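Long-range contacts in acetate kinase (Entamoeba histolytica, PDB 4H0O), which probably interconverts acetate and acetyl phosphate as a pyrophosphate-dependent kinase of the acetokinase family and ASKHA superfamily: residues B[278-283]-B[299-304]; B[284-289]-B[338-343]; B[308-313]-B[345-350]. One frame throughout, in Å; residues are numbered along the deposited sequence.

Interaction 1 (B[278-283]-B[299-304]); sequences VSELSS and AKTCQL
The C-terminal end of helix 274-279 is set against the first turns of the long helix 299-324, and an ST turn carries the chain away from the helix end. Ser279 and Cys302 lie with their CA atoms only 4.2 Å apart, a closeness that suits a small serine. Here Ser279 CA makes a CA-H...O contact with Thr301 O, 3.4 Å away. The positive phi of Glu280 (60°) ends the helix just after Ser279 and lets the chain turn so that Leu281 meets Cys302. Ser279 OG, turned between its own N and carbonyl carbon (chi1 74°), accepts from Leu281 N at 3.1 Å and weakly from Ser282 N, while it is also bonded to Leu275 O. Thr301 brings OG1 to 3.0 Å from Ser279 O at the helix end; Lys298 O is a second acceptor within reach of the same proton. Apolar atoms flank this polar centre. Leu281 CD2 comes to 3.6 Å from Cys302 SG, and Val278 CG1 crosses Leu304 at about a right angle, 3.7 Å from its CG. Gln175 of the second subunit packs on both Val278 and Leu304. The Ser279 hydroxyl thus engages backbone groups where the helix pattern breaks, Thr301 OG1 may serve either carbonyl, and the Cys302 thiol packs as an apolar group.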
loop_
_atom_site.group_PDB
_atom_site.type_symbol
_atom_site.label_atom_id
_atom_site.label_comp_id
_atom_site.label_asym_id
_atom_site.label_seq_id
_atom_site.Cartn_x
_atom_site.Cartn_y
_atom_site.Cartn_z
ATOM N N VAL B 278 1.029 -17.530 -4.807
ATOM C CA VAL B 278 -0.154 -17.409 -5.658
ATOM C C VAL B 278 -0.106 -18.356 -6.858
ATOM O O VAL B 278 -1.102 -19.000 -7.188
ATOM C CB VAL B 278 -0.349 -15.967 -6.160
ATOM C CG1 VAL B 278 -1.637 -15.851 -6.965
ATOM C CG2 VAL B 278 -0.372 -15.001 -4.990
ATOM N N SER B 279 1.051 -18.431 -7.511
ATOM C CA SER B 279 1.219 -19.305 -8.671
ATOM C C SER B 279 1.155 -20.776 -8.275
ATOM O O SER B 279 0.715 -21.613 -9.064
ATOM C CB SER B 279 2.552 -19.034 -9.371
ATOM O OG SER B 279 3.641 -19.555 -8.625
ATOM N N GLU B 280 1.605 -21.074 -7.055
ATOM C CA GLU B 280 1.694 -22.445 -6.548
ATOM C C GLU B 280 2.622 -23.294 -7.412
ATOM O O GLU B 280 2.482 -24.516 -7.467
ATOM C CB GLU B 280 0.306 -23.093 -6.448
ATOM C CG GLU B 280 -0.654 -22.380 -5.503
ATOM C CD GLU B 280 -2.043 -22.997 -5.501
ATOM O OE1 GLU B 280 -2.287 -23.927 -6.302
ATOM O OE2 GLU B 280 -2.892 -22.553 -4.698
ATOM N N LEU B 281 3.573 -22.640 -8.077
ATOM C CA LEU B 281 4.486 -23.310 -8.998
ATOM C C LEU B 281 5.946 -22.979 -8.705
ATOM O O LEU B 281 6.725 -23.849 -8.315
ATOM C CB LEU B 281 4.166 -22.920 -10.442
ATOM C CG LEU B 281 5.116 -23.482 -11.503
ATOM C CD1 LEU B 281 4.715 -24.892 -11.894
ATOM C CD2 LEU B 281 5.176 -22.580 -12.727
ATOM N N SER B 282 6.309 -21.715 -8.903
ATOM C CA SER B 282 7.694 -21.272 -8.756
ATOM C C SER B 282 7.766 -19.869 -8.159
ATOM O O SER B 282 6.786 -19.119 -8.188
ATOM C CB SER B 282 8.398 -21.286 -10.120
ATOM O OG SER B 282 9.750 -20.873 -10.015
ATOM N N SER B 283 8.932 -19.522 -7.619
ATOM C CA SER B 283 9.186 -18.168 -7.143
ATOM C C SER B 283 9.776 -17.327 -8.270
ATOM O O SER B 283 9.918 -16.111 -8.140
ATOM C CB SER B 283 10.149 -18.187 -5.953
ATOM O OG SER B 283 11.442 -18.620 -6.341
ATOM N N ALA B 299 -1.591 -23.134 -15.026
ATOM C CA ALA B 299 -1.693 -21.914 -15.822
ATOM C C ALA B 299 -2.589 -20.839 -15.187
ATOM O O ALA B 299 -2.210 -19.664 -15.141
ATOM C CB ALA B 299 -2.160 -22.238 -17.232
ATOM N N LYS B 300 -3.767 -21.238 -14.709
ATOM C CA LYS B 300 -4.706 -20.308 -14.068
ATOM C C LYS B 300 -4.085 -19.552 -12.892
ATOM O O LYS B 300 -4.236 -18.335 -12.775
ATOM C CB LYS B 300 -5.966 -21.046 -13.594
ATOM C CG LYS B 300 -6.965 -21.411 -14.693
ATOM C CD LYS B 300 -8.310 -21.840 -14.093
ATOM C CE LYS B 300 -9.349 -22.153 -15.168
ATOM N NZ LYS B 300 -9.011 -23.364 -15.968
ATOM N N THR B 301 -3.393 -20.285 -12.024
ATOM C CA THR B 301 -2.768 -19.698 -10.841
ATOM C C THR B 301 -1.534 -18.870 -11.187
ATOM O O THR B 301 -1.241 -17.871 -10.523
ATOM C CB THR B 301 -2.409 -20.768 -9.789
ATOM O OG1 THR B 301 -1.875 -21.923 -10.443
ATOM C CG2 THR B 301 -3.647 -21.162 -8.997
ATOM N N CYS B 302 -0.807 -19.291 -12.215
ATOM C CA CYS B 302 0.333 -18.524 -12.702
ATOM C C CYS B 302 -0.128 -17.226 -13.358
ATOM O O CYS B 302 0.522 -16.189 -13.234
ATOM C CB CYS B 302 1.171 -19.352 -13.676
ATOM S SG CYS B 302 2.152 -20.651 -12.886
ATOM N N GLN B 303 -1.261 -17.285 -14.049
ATOM C CA GLN B 303 -1.842 -16.096 -14.660
ATOM C C GLN B 303 -2.315 -15.131 -13.575
ATOM O O GLN B 303 -2.180 -13.912 -13.708
ATOM C CB GLN B 303 -3.008 -16.478 -15.575
ATOM C CG GLN B 303 -3.600 -15.312 -16.355
ATOM C CD GLN B 303 -2.643 -14.755 -17.394
ATOM O OE1 GLN B 303 -2.221 -15.463 -18.309
ATOM N NE2 GLN B 303 -2.293 -13.479 -17.255
ATOM N N LEU B 304 -2.864 -15.684 -12.496
ATOM C CA LEU B 304 -3.324 -14.871 -11.375
ATOM C C LEU B 304 -2.142 -14.198 -10.683
ATOM O O LEU B 304 -2.192 -13.012 -10.358
ATOM C CB LEU B 304 -4.104 -15.726 -10.374
ATOM C CG LEU B 304 -4.581 -14.991 -9.118
ATOM C CD1 LEU B 304 -5.526 -13.853 -9.484
ATOM C CD2 LEU B 304 -5.241 -15.942 -8.121
#

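Interaction 2 (B[284-289]-B[338-343]); sequences DMRDIL and LEVWQV
Apolar packing joins the first turns of helix 285-293 to the junction of helices 334-339 and 341-350. Val340, at the N-cap position of the second of these, meets the partner segment with both methyls: CG1 lies 3.6 Å from Leu289 CD1, and CG2 lies 4.0 Å from Arg286 CG, so the arginine contributes the aliphatic base of its chain. Leu289 CD1 also reaches the bent side chain of Gln342, 3.7 Å from its OE1. Met285, bent at chi2 and chi3, places CE 4.2 Å from Val343 CG2, and Phe306 of helix 299-324 touches both residues. Asp284, Met285 and Arg286 are predicted to form part of the ATP site of the kinase, with Asp284 as N-cap of helix 285-293. The hydrogen bonds all lie within 284-289 and set the position of Arg286. Asp284 OD1 accepts from Arg286 N at 3.0 Å through the anti lone pair, which caps the helix. The syn lone pair of the same OD1 takes Arg286 NE, also at 3.0 Å and almost straight (174°), while OD2 receives Arg286 NH2 at 2.7 Å, a side-on salt bridge. Charge also acts across the contact: Glu339 OE1 stands 4.1 Å from Arg286 NH1, well out of the guanidinium plane, their flat groups 56° apart, so that the attraction is probably electrostatic alone.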
loop_
_atom_site.group_PDB
_atom_site.type_symbol
_atom_site.label_atom_id
_atom_site.label_comp_id
_atom_site.label_asym_id
_atom_site.label_seq_id
_atom_site.Cartn_x
_atom_site.Cartn_y
_atom_site.Cartn_z
ATOM N N ASP B 284 10.118 -17.987 -9.375
ATOM C CA ASP B 284 10.738 -17.320 -10.517
ATOM C C ASP B 284 9.685 -16.929 -11.557
ATOM O O ASP B 284 8.913 -17.771 -12.021
ATOM C CB ASP B 284 11.800 -18.236 -11.140
ATOM C CG ASP B 284 12.781 -17.486 -12.026
ATOM O OD1 ASP B 284 12.341 -16.676 -12.871
ATOM O OD2 ASP B 284 14.002 -17.710 -11.876
ATOM N N MET B 285 9.659 -15.645 -11.916
ATOM C CA MET B 285 8.667 -15.114 -12.852
ATOM C C MET B 285 8.723 -15.792 -14.224
ATOM O O MET B 285 7.692 -15.969 -14.880
ATOM C CB MET B 285 8.837 -13.597 -13.008
ATOM C CG MET B 285 7.883 -12.954 -14.015
ATOM S SD MET B 285 6.132 -13.163 -13.603
ATOM C CE MET B 285 5.862 -11.726 -12.568
ATOM N N ARG B 286 9.924 -16.178 -14.646
ATOM C CA ARG B 286 10.121 -16.773 -15.966
ATOM C C ARG B 286 9.481 -18.158 -16.086
ATOM O O ARG B 286 8.949 -18.510 -17.140
ATOM C CB ARG B 286 11.612 -16.820 -16.313
ATOM C CG ARG B 286 12.250 -15.438 -16.452
ATOM C CD ARG B 286 13.769 -15.510 -16.407
ATOM N NE ARG B 286 14.247 -16.044 -15.134
ATOM C CZ ARG B 286 15.524 -16.273 -14.843
ATOM N NH1 ARG B 286 16.470 -16.014 -15.735
ATOM N NH2 ARG B 286 15.855 -16.764 -13.657
ATOM N N ASP B 287 9.530 -18.934 -15.007
ATOM C CA ASP B 287 8.845 -20.225 -14.955
ATOM C C ASP B 287 7.331 -20.026 -14.979
ATOM O O ASP B 287 6.599 -20.819 -15.579
ATOM C CB ASP B 287 9.243 -21.005 -13.696
ATOM C CG ASP B 287 10.713 -21.387 -13.677
ATOM O OD1 ASP B 287 11.314 -21.526 -14.764
ATOM O OD2 ASP B 287 11.264 -21.553 -12.567
ATOM N N ILE B 288 6.873 -18.966 -14.317
ATOM C CA ILE B 288 5.455 -18.614 -14.274
ATOM C C ILE B 288 4.927 -18.272 -15.666
ATOM O O ILE B 288 3.891 -18.787 -16.088
ATOM C CB ILE B 288 5.205 -17.435 -13.305
ATOM C CG1 ILE B 288 5.409 -17.893 -11.859
ATOM C CG2 ILE B 288 3.805 -16.875 -13.480
ATOM C CD1 ILE B 288 5.358 -16.776 -10.836
ATOM N N LEU B 289 5.646 -17.400 -16.370
ATOM C CA LEU B 289 5.313 -17.040 -17.744
ATOM C C LEU B 289 5.331 -18.270 -18.646
ATOM O O LEU B 289 4.465 -18.440 -19.504
ATOM C CB LEU B 289 6.307 -16.006 -18.273
ATOM C CG LEU B 289 6.237 -14.596 -17.689
ATOM C CD1 LEU B 289 7.393 -13.753 -18.196
ATOM C CD2 LEU B 289 4.917 -13.949 -18.057
ATOM N N LEU B 338 15.435 -6.235 -16.132
ATOM C CA LEU B 338 16.329 -6.187 -17.284
ATOM C C LEU B 338 16.028 -7.277 -18.308
ATOM O O LEU B 338 16.163 -7.055 -19.513
ATOM C CB LEU B 338 17.783 -6.312 -16.823
ATOM C CG LEU B 338 18.282 -5.283 -15.809
ATOM C CD1 LEU B 338 19.640 -5.685 -15.259
ATOM C CD2 LEU B 338 18.348 -3.890 -16.426
ATOM N N GLU B 339 15.607 -8.445 -17.828
ATOM C CA GLU B 339 15.570 -9.648 -18.663
ATOM C C GLU B 339 14.182 -10.270 -18.853
ATOM O O GLU B 339 14.072 -11.404 -19.318
ATOM C CB GLU B 339 16.438 -10.745 -18.031
ATOM C CG GLU B 339 17.854 -10.292 -17.682
ATOM C CD GLU B 339 18.702 -11.403 -17.085
ATOM O OE1 GLU B 339 18.190 -12.533 -16.925
ATOM O OE2 GLU B 339 19.887 -11.147 -16.777
ATOM N N VAL B 340 13.131 -9.537 -18.494
ATOM C CA VAL B 340 11.760 -10.036 -18.623
ATOM C C VAL B 340 10.900 -8.950 -19.276
ATOM O O VAL B 340 10.322 -8.110 -18.585
ATOM C CB VAL B 340 11.103 -10.477 -17.302
ATOM C CG1 VAL B 340 9.724 -11.066 -17.557
ATOM C CG2 VAL B 340 11.983 -11.487 -16.588
ATOM N N TRP B 341 10.807 -8.980 -20.605
ATOM C CA TRP B 341 10.120 -7.920 -21.346
ATOM C C TRP B 341 8.604 -7.890 -21.135
ATOM O O TRP B 341 7.976 -6.841 -21.297
ATOM C CB TRP B 341 10.443 -8.001 -22.844
ATOM C CG TRP B 341 9.897 -9.215 -23.521
ATOM C CD1 TRP B 341 10.540 -10.402 -23.716
ATOM C CD2 TRP B 341 8.598 -9.359 -24.107
ATOM N NE1 TRP B 341 9.720 -11.279 -24.382
ATOM C CE2 TRP B 341 8.520 -10.663 -24.635
ATOM C CE3 TRP B 341 7.491 -8.513 -24.237
ATOM C CZ2 TRP B 341 7.380 -11.144 -25.282
ATOM C CZ3 TRP B 341 6.358 -8.989 -24.878
ATOM C CH2 TRP B 341 6.312 -10.293 -25.394
ATOM N N GLN B 342 8.018 -9.033 -20.789
ATOM C CA GLN B 342 6.576 -9.114 -20.572
ATOM C C GLN B 342 6.125 -8.245 -19.398
ATOM O O GLN B 342 5.037 -7.666 -19.430
ATOM C CB GLN B 342 6.129 -10.564 -20.352
ATOM C CG GLN B 342 6.232 -11.466 -21.579
ATOM C CD GLN B 342 7.569 -12.173 -21.676
ATOM O OE1 GLN B 342 8.550 -11.753 -21.061
ATOM N NE2 GLN B 342 7.614 -13.256 -22.445
ATOM N N VAL B 343 6.957 -8.163 -18.361
ATOM C CA VAL B 343 6.657 -7.326 -17.202
ATOM C C VAL B 343 6.659 -5.848 -17.581
ATOM O O VAL B 343 5.741 -5.106 -17.223
ATOM C CB VAL B 343 7.644 -7.585 -16.038
ATOM C CG1 VAL B 343 7.611 -6.448 -15.028
ATOM C CG2 VAL B 343 7.319 -8.906 -15.354
#

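Interaction 3 (B[308-313]-B[345-350])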
loop_
_atom_site.group_PDB
_atom_site.type_symbol
_atom_site.label_atom_id
_atom_site.label_comp_id
_atom_site.label_asym_id
_atom_site.label_seq_id
_atom_site.Cartn_x
_atom_site.Cartn_y
_atom_site.Cartn_z
ATOM N N VAL B 308 -1.745 -10.180 -10.298
ATOM C CA VAL B 308 -1.632 -9.575 -8.973
ATOM C C VAL B 308 -0.311 -8.821 -8.834
ATOM O O VAL B 308 -0.270 -7.714 -8.295
ATOM C CB VAL B 308 -1.745 -10.639 -7.857
ATOM C CG1 VAL B 308 -1.404 -10.042 -6.496
ATOM C CG2 VAL B 308 -3.141 -11.245 -7.841
ATOM N N TYR B 309 0.764 -9.425 -9.335
ATOM C CA TYR B 309 2.091 -8.811 -9.304
ATOM C C TYR B 309 2.123 -7.495 -10.085
ATOM O O TYR B 309 2.658 -6.495 -9.604
ATOM C CB TYR B 309 3.139 -9.782 -9.865
ATOM C CG TYR B 309 4.530 -9.197 -10.029
ATOM C CD1 TYR B 309 4.914 -8.583 -11.219
ATOM C CD2 TYR B 309 5.463 -9.273 -9.002
ATOM C CE1 TYR B 309 6.185 -8.051 -11.374
ATOM C CE2 TYR B 309 6.738 -8.745 -9.150
ATOM C CZ TYR B 309 7.091 -8.136 -10.337
ATOM O OH TYR B 309 8.354 -7.611 -10.487
ATOM N N ILE B 310 1.557 -7.510 -11.292
ATOM C CA ILE B 310 1.513 -6.330 -12.151
ATOM C C ILE B 310 0.625 -5.241 -11.542
ATOM O O ILE B 310 0.969 -4.054 -11.576
ATOM C CB ILE B 310 1.006 -6.688 -13.569
ATOM C CG1 ILE B 310 2.052 -7.508 -14.328
ATOM C CG2 ILE B 310 0.653 -5.434 -14.362
ATOM C CD1 ILE B 310 3.374 -6.789 -14.515
ATOM N N LYS B 311 -0.506 -5.656 -10.983
ATOM C CA LYS B 311 -1.444 -4.729 -10.361
ATOM C C LYS B 311 -0.782 -3.930 -9.243
ATOM O O LYS B 311 -0.934 -2.710 -9.168
ATOM C CB LYS B 311 -2.661 -5.481 -9.819
ATOM C CG LYS B 311 -3.682 -4.593 -9.126
ATOM C CD LYS B 311 -4.193 -5.234 -7.846
ATOM C CE LYS B 311 -3.225 -5.016 -6.695
ATOM N NZ LYS B 311 -3.890 -5.177 -5.372
ATOM N N GLN B 312 -0.048 -4.620 -8.375
ATOM C CA GLN B 312 0.618 -3.962 -7.259
ATOM C C GLN B 312 1.747 -3.048 -7.721
ATOM O O GLN B 312 1.943 -1.968 -7.161
ATOM C CB GLN B 312 1.146 -4.992 -6.262
ATOM C CG GLN B 312 1.570 -4.392 -4.934
ATOM C CD GLN B 312 0.432 -3.674 -4.230
ATOM O OE1 GLN B 312 -0.743 -3.971 -4.456
ATOM N NE2 GLN B 312 0.777 -2.722 -3.370
ATOM N N LEU B 313 2.481 -3.480 -8.746
ATOM C CA LEU B 313 3.565 -2.674 -9.305
ATOM C C LEU B 313 3.012 -1.406 -9.949
ATOM O O LEU B 313 3.557 -0.316 -9.768
ATOM C CB LEU B 313 4.382 -3.485 -10.317
ATOM C CG LEU B 313 5.538 -2.769 -11.026
ATOM C CD1 LEU B 313 6.458 -2.081 -10.030
ATOM C CD2 LEU B 313 6.341 -3.738 -11.886
ATOM N N LYS B 345 6.279 -4.568 -20.573
ATOM C CA LYS B 345 5.166 -4.332 -21.487
ATOM C C LYS B 345 3.858 -4.202 -20.715
ATOM O O LYS B 345 3.065 -3.295 -20.968
ATOM C CB LYS B 345 5.069 -5.462 -22.518
ATOM C CG LYS B 345 3.963 -5.286 -23.551
ATOM C CD LYS B 345 3.963 -3.878 -24.133
ATOM C CE LYS B 345 3.190 -3.813 -25.444
ATOM N NZ LYS B 345 1.972 -4.662 -25.427
ATOM N N ALA B 346 3.644 -5.105 -19.763
ATOM C CA ALA B 346 2.431 -5.076 -18.957
ATOM C C ALA B 346 2.298 -3.745 -18.219
ATOM O O ALA B 346 1.214 -3.161 -18.166
ATOM C CB ALA B 346 2.410 -6.240 -17.981
ATOM N N ILE B 347 3.404 -3.265 -17.660
ATOM C CA ILE B 347 3.405 -1.992 -16.947
ATOM C C ILE B 347 3.140 -0.814 -17.891
ATOM O O ILE B 347 2.285 0.035 -17.619
ATOM C CB ILE B 347 4.730 -1.770 -16.191
ATOM C CG1 ILE B 347 4.855 -2.764 -15.037
ATOM C CG2 ILE B 347 4.810 -0.354 -15.660
ATOM C CD1 ILE B 347 3.646 -2.781 -14.117
ATOM N N CYS B 348 3.866 -0.767 -19.004
ATOM C CA CYS B 348 3.738 0.347 -19.942
ATOM C C CYS B 348 2.349 0.452 -20.579
ATOM O O CYS B 348 1.901 1.550 -20.923
ATOM C CB CYS B 348 4.828 0.278 -21.014
ATOM S SG CYS B 348 6.506 0.513 -20.357
ATOM N N ASP B 349 1.667 -0.681 -20.731
ATOM C CA ASP B 349 0.304 -0.670 -21.258
ATOM C C ASP B 349 -0.683 -0.082 -20.245
ATOM O O ASP B 349 -1.647 0.586 -20.624
ATOM C CB ASP B 349 -0.128 -2.077 -21.695
ATOM C CG ASP B 349 0.405 -2.457 -23.074
ATOM O OD1 ASP B 349 0.932 -1.569 -23.782
ATOM O OD2 ASP B 349 0.282 -3.641 -23.455
ATOM N N LYS B 350 -0.431 -0.327 -18.961
ATOM C CA LYS B 350 -1.238 0.248 -17.887
ATOM C C LYS B 350 -1.097 1.763 -17.869
ATOM O O LYS B 350 -2.015 2.481 -17.468
ATOM C CB LYS B 350 -0.799 -0.302 -16.525
ATOM C CG LYS B 350 -1.068 -1.784 -16.304
ATOM C CD LYS B 350 -2.558 -2.077 -16.301
ATOM C CE LYS B 350 -2.824 -3.572 -16.159
ATOM N NZ LYS B 350 -4.206 -3.940 -16.590
#
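Helices 308-313 and 345-350 cross at -50°, their axes 10.0 Å apart at closest approach, with Ile310 and Ile347 nearest in the backbone. Such a crossing is common in helix-helix packing, and here it joins helix 299-324 to helix 341-350 in the RNase H-like fold of the ASKHA superfamily. Small and branched apolar residues suit the interface. Ala346, with a single methyl, lets Ile310 approach closely: Ile310 CD1 lies 3.6 Å from Ala346 CB. Ile347, next to Ala346, puts its CD1 against both Ile310 and Leu313. With CG1 anti to the carbonyl carbon and chi2 at -52°, this methyl comes nearer the partner helix than the first bond of the side chain would suggest, meeting Leu313 CG at 3.6 Å and Ile310 CG2 at 4.0 Å. Leu313, with CG anti to its backbone N, crosses Ile347 at about a right angle and brings CD2 to 3.6 Å from Ile347 CG1. Leu313 also touches Leu211 of strand 205-211, which places the interface beside the sheet. At the solvent margin Lys350 lends its aliphatic chain, with CE 4.3 Å from Ile310 CG2.

How the interactions relate
Helix 299-324 supplies a segment to interactions 1 and 3, and helix 341-350 takes part in interactions 2 and 3, so the contacts form a chain of helix packing. Interaction 3 is the most buried and wholly apolar across its interface. Interactions 1 and 2 are partly buried and work at helix ends, where polar groups need partners: a hydroxyl approaches a carbonyl in the first, while carboxylate and guanidinium pair within one segment in the second. Interactions 1 and 3 also touch the second subunit; interaction 2 does not. Ser282 OG and Asp287 OD2 tie interactions 1 and 2 through a probable hydrogen bond, whereas Met285 CE packs on Tyr309 CD1 to join 2 and 3.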